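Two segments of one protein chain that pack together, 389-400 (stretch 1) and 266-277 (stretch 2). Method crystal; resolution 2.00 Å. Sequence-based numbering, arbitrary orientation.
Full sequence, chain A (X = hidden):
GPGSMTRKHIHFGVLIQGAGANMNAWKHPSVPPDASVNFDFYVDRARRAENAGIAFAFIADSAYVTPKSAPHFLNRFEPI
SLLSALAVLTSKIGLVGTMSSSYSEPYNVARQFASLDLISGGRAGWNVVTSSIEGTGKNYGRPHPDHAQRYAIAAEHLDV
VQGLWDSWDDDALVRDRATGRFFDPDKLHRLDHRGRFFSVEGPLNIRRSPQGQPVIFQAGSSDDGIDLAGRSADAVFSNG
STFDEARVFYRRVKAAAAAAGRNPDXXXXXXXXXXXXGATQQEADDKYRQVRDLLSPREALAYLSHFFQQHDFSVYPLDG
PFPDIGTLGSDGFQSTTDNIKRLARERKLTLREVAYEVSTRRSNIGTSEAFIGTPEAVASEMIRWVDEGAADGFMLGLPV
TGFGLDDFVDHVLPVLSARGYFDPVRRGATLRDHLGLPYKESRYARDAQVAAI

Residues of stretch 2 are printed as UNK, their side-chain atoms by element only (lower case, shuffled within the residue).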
# COMPACT_ATOMS: atom_id res chain seq x y z
N GLY A 389 -33.53 -11.96 4.86
CA GLY A 389 -32.36 -12.84 4.70
C GLY A 389 -31.57 -12.69 3.42
O GLY A 389 -31.07 -13.67 2.88
N ALA A 390 -31.45 -11.46 2.91
CA ALA A 390 -30.58 -11.21 1.75
C ALA A 390 -29.32 -10.46 2.14
O ALA A 390 -28.40 -10.34 1.33
CB ALA A 390 -31.32 -10.43 0.69
N ALA A 391 -29.26 -9.96 3.37
CA ALA A 391 -28.14 -9.09 3.78
C ALA A 391 -28.01 -9.04 5.31
O ALA A 391 -29.00 -9.13 6.01
CB ALA A 391 -28.35 -7.70 3.22
N ASP A 392 -26.77 -8.96 5.79
CA ASP A 392 -26.46 -8.62 7.19
C ASP A 392 -26.03 -7.15 7.29
O ASP A 392 -25.82 -6.60 8.37
CB ASP A 392 -25.30 -9.47 7.70
CG ASP A 392 -25.63 -10.95 7.75
OD1 ASP A 392 -26.76 -11.27 8.14
OD2 ASP A 392 -24.77 -11.80 7.38
N GLY A 393 -25.84 -6.55 6.12
CA GLY A 393 -25.32 -5.21 5.97
C GLY A 393 -25.17 -4.95 4.49
O GLY A 393 -25.54 -5.82 3.69
N PHE A 394 -24.66 -3.78 4.13
CA PHE A 394 -24.51 -3.42 2.73
C PHE A 394 -23.16 -2.80 2.41
O PHE A 394 -22.61 -2.06 3.21
CB PHE A 394 -25.60 -2.44 2.31
CG PHE A 394 -26.97 -2.98 2.45
CD1 PHE A 394 -27.52 -3.76 1.46
CD2 PHE A 394 -27.72 -2.71 3.59
CE1 PHE A 394 -28.82 -4.29 1.60
CE2 PHE A 394 -28.99 -3.24 3.74
CZ PHE A 394 -29.54 -4.02 2.72
N MET A 395 -22.66 -3.10 1.23
CA MET A 395 -21.50 -2.40 0.66
C MET A 395 -22.02 -1.27 -0.23
O MET A 395 -22.60 -1.53 -1.29
CB MET A 395 -20.67 -3.39 -0.17
CG MET A 395 -19.35 -2.86 -0.68
SD MET A 395 -18.03 -2.87 0.56
CE MET A 395 -17.69 -4.65 0.78
N LEU A 396 -21.81 -0.03 0.19
CA LEU A 396 -22.29 1.13 -0.57
C LEU A 396 -21.35 1.41 -1.72
O LEU A 396 -20.18 1.70 -1.50
CB LEU A 396 -22.41 2.35 0.34
CG LEU A 396 -23.33 2.14 1.53
CD1 LEU A 396 -22.99 3.14 2.63
CD2 LEU A 396 -24.80 2.27 1.08
N GLY A 397 -21.88 1.29 -2.94
CA GLY A 397 -21.15 1.61 -4.16
C GLY A 397 -21.88 2.73 -4.85
O GLY A 397 -22.66 2.48 -5.77
N LEU A 398 -21.66 3.96 -4.40
CA LEU A 398 -22.48 5.08 -4.85
C LEU A 398 -22.04 5.54 -6.24
O LEU A 398 -20.85 5.63 -6.51
CB LEU A 398 -22.47 6.23 -3.85
CG LEU A 398 -23.15 5.80 -2.54
CD1 LEU A 398 -22.49 6.43 -1.34
CD2 LEU A 398 -24.68 6.07 -2.62
N PRO A 399 -23.01 5.81 -7.13
CA PRO A 399 -22.66 6.18 -8.49
C PRO A 399 -21.65 7.36 -8.55
O PRO A 399 -20.71 7.33 -9.34
CB PRO A 399 -24.02 6.56 -9.11
CG PRO A 399 -24.99 5.78 -8.39
CD PRO A 399 -24.47 5.71 -6.96
N VAL A 400 -21.84 8.36 -7.69
CA VAL A 400 -20.94 9.50 -7.56
C VAL A 400 -20.63 9.64 -6.06
O VAL A 400 -21.55 9.81 -5.26
CB VAL A 400 -21.58 10.79 -8.14
CG1 VAL A 400 -20.69 12.02 -7.85
CG2 VAL A 400 -21.82 10.67 -9.66
N UNK A 266 -20.96 -15.60 12.09
CA UNK A 266 -19.76 -14.77 11.99
C UNK A 266 -19.23 -14.70 10.56
O UNK A 266 -18.08 -14.32 10.34
c UNK A 266 -18.67 -15.27 12.92
c UNK A 266 -20.11 -14.74 16.19
c UNK A 266 -18.94 -16.34 15.26
n UNK A 266 -19.58 -15.93 16.41
n UNK A 266 -19.84 -14.37 14.95
c UNK A 266 -19.11 -15.37 14.34
N UNK A 267 -20.06 -15.06 9.59
CA UNK A 267 -19.72 -14.82 8.19
C UNK A 267 -20.73 -13.84 7.68
O UNK A 267 -21.87 -14.22 7.38
c UNK A 267 -18.95 -17.21 8.01
c UNK A 267 -19.36 -15.76 5.88
c UNK A 267 -19.79 -16.09 7.35
N UNK A 268 -20.32 -12.58 7.59
CA UNK A 268 -21.23 -11.50 7.25
C UNK A 268 -21.44 -11.41 5.74
O UNK A 268 -20.49 -11.49 4.95
n UNK A 268 -22.09 -10.32 12.61
c UNK A 268 -21.05 -10.12 11.60
c UNK A 268 -20.28 -10.16 9.25
c UNK A 268 -20.66 -10.17 7.77
c UNK A 268 -21.47 -10.39 10.17
N UNK A 269 -22.68 -11.21 5.31
CA UNK A 269 -22.99 -11.07 3.89
C UNK A 269 -23.46 -9.65 3.60
O UNK A 269 -24.46 -9.19 4.16
c UNK A 269 -24.46 -11.83 2.00
c UNK A 269 -24.03 -12.09 3.43
c UNK A 269 -23.50 -13.53 3.59
N UNK A 270 -22.73 -8.97 2.71
CA UNK A 270 -22.91 -7.54 2.40
C UNK A 270 -23.12 -7.31 0.89
O UNK A 270 -22.16 -7.09 0.15
c UNK A 270 -21.68 -6.77 2.87
c UNK A 270 -20.95 -6.83 7.13
c UNK A 270 -22.51 -6.93 5.29
c UNK A 270 -19.94 -6.70 6.24
c UNK A 270 -22.27 -6.95 6.67
c UNK A 270 -20.18 -6.72 4.89
c UNK A 270 -21.45 -6.82 4.38
N UNK A 271 -24.37 -7.38 0.42
CA UNK A 271 -24.53 -7.10 -1.00
C UNK A 271 -24.26 -5.64 -1.30
O UNK A 271 -24.47 -4.79 -0.44
c UNK A 271 -25.99 -7.44 -1.29
c UNK A 271 -25.63 -7.69 1.08
c UNK A 271 -26.61 -7.72 -0.03
N UNK A 272 -23.78 -5.38 -2.51
CA UNK A 272 -23.53 -4.05 -3.01
C UNK A 272 -24.77 -3.39 -3.53
O UNK A 272 -25.57 -4.02 -4.22
N UNK A 273 -24.96 -2.13 -3.14
CA UNK A 273 -26.10 -1.35 -3.58
C UNK A 273 -25.62 0.06 -3.80
O UNK A 273 -24.60 0.47 -3.22
c UNK A 273 -27.98 -0.55 -0.19
c UNK A 273 -27.82 -2.74 -2.38
c UNK A 273 -26.81 -0.81 -1.18
c UNK A 273 -27.27 -1.35 -2.55
N UNK A 274 -26.36 0.77 -4.65
CA UNK A 274 -26.07 2.15 -5.03
C UNK A 274 -27.30 3.03 -4.98
O UNK A 274 -27.81 3.43 -6.02
N UNK A 275 -27.79 3.33 -3.78
CA UNK A 275 -29.03 4.09 -3.64
C UNK A 275 -28.94 5.55 -4.07
O UNK A 275 -27.92 6.19 -3.87
c UNK A 275 -29.31 4.01 -2.14
c UNK A 275 -27.95 3.80 -1.53
c UNK A 275 -27.28 2.89 -2.47
N UNK A 276 -30.04 6.07 -4.61
CA UNK A 276 -30.16 7.47 -4.98
C UNK A 276 -31.42 8.03 -4.34
O UNK A 276 -32.53 7.53 -4.61
c UNK A 276 -30.41 9.09 -6.93
c UNK A 276 -29.09 7.06 -8.75
c UNK A 276 -29.06 6.95 -7.20
c UNK A 276 -30.26 7.61 -6.52
N UNK A 277 -31.27 9.05 -3.51
CA UNK A 277 -32.38 9.52 -2.69
C UNK A 277 -32.66 10.99 -2.96
O UNK A 277 -31.75 11.75 -3.34
c UNK A 277 -30.88 10.04 -0.73
c UNK A 277 -32.12 9.30 -1.17
c UNK A 277 -31.97 7.79 -0.86

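Position 266 carries one carbon followed by a five-membered ring of three carbons and two nitrogens, well clear of stretch 1; this is H266. At 267 a single carbon bears two more, pointing away from stretch 1, which with three carbons and no heteroatom gives V267. Position 268 has four carbons in a row ending in nitrogen, the mark of lysine; K268 lies beside D392, its CA 3.6 Å from D392 OD2.

The three-carbon fork at 269 again lacks any oxygen, so this is V269. Its backbone is gripped twice by one residue: D392 N donates to V269 O (2.8 Å), and V269 N donates to D392 OD2 (3.0 Å), the carboxylate taking the place of a main-chain acceptor.

Position 270 shows one carbon and a ring of six carbons with no hydroxyl oxygen: F270. The ring lies against the backbone of stretch 1, with F270 CD1 3.4 Å from G393 CA. An ideal CB on G393 would come 2.6 Å from F270 CE1, so the absence of a side chain there makes room for the ring.

At 271 three carbons close a ring onto the backbone N, identifying P271. It has no amide hydrogen to give, but P271 O accepts from M395 N (3.0 Å), while P271 CD packs on A391 CB (3.5 Å).

Position 272 has no side-chain atoms and is G272; its CA approaches M395 O at 3.2 Å in a CA-H...O contact. Position 273 has four carbons, forked at the first with one arm two carbons long, hence I273. Its CD1 reaches F394 CD1 (3.6 Å), and its backbone both gives and takes: I273 N to M395 O (3.1 Å), and G397 N to I273 O (2.9 Å).

Position 274 is again bare, G274; an ideal CB would clash with G397 O at 2.9 Å. At 275 a three-carbon ring closed onto N gives P275, whose CD meets L398 CD2 at 4.1 Å. The unequal four-carbon fork at 276 is I276, with CD1 4.3 Å from P399 CG. Position 277, a three-carbon fork out of reach of stretch 1, is V277.

The contact is a parallel strand pairing, with M395 opposite G272 and L396 opposite I273. Main-chain hydrogen bonds hold the register, and the D392 carboxylate extends the bonding at its start. Apolar packing adds to this through F394 and L396 around P271, I273 and P275, and the two stretches together bury 773 Å².

Stretch 2, residues 266-277: HVKVFPGIGPIV
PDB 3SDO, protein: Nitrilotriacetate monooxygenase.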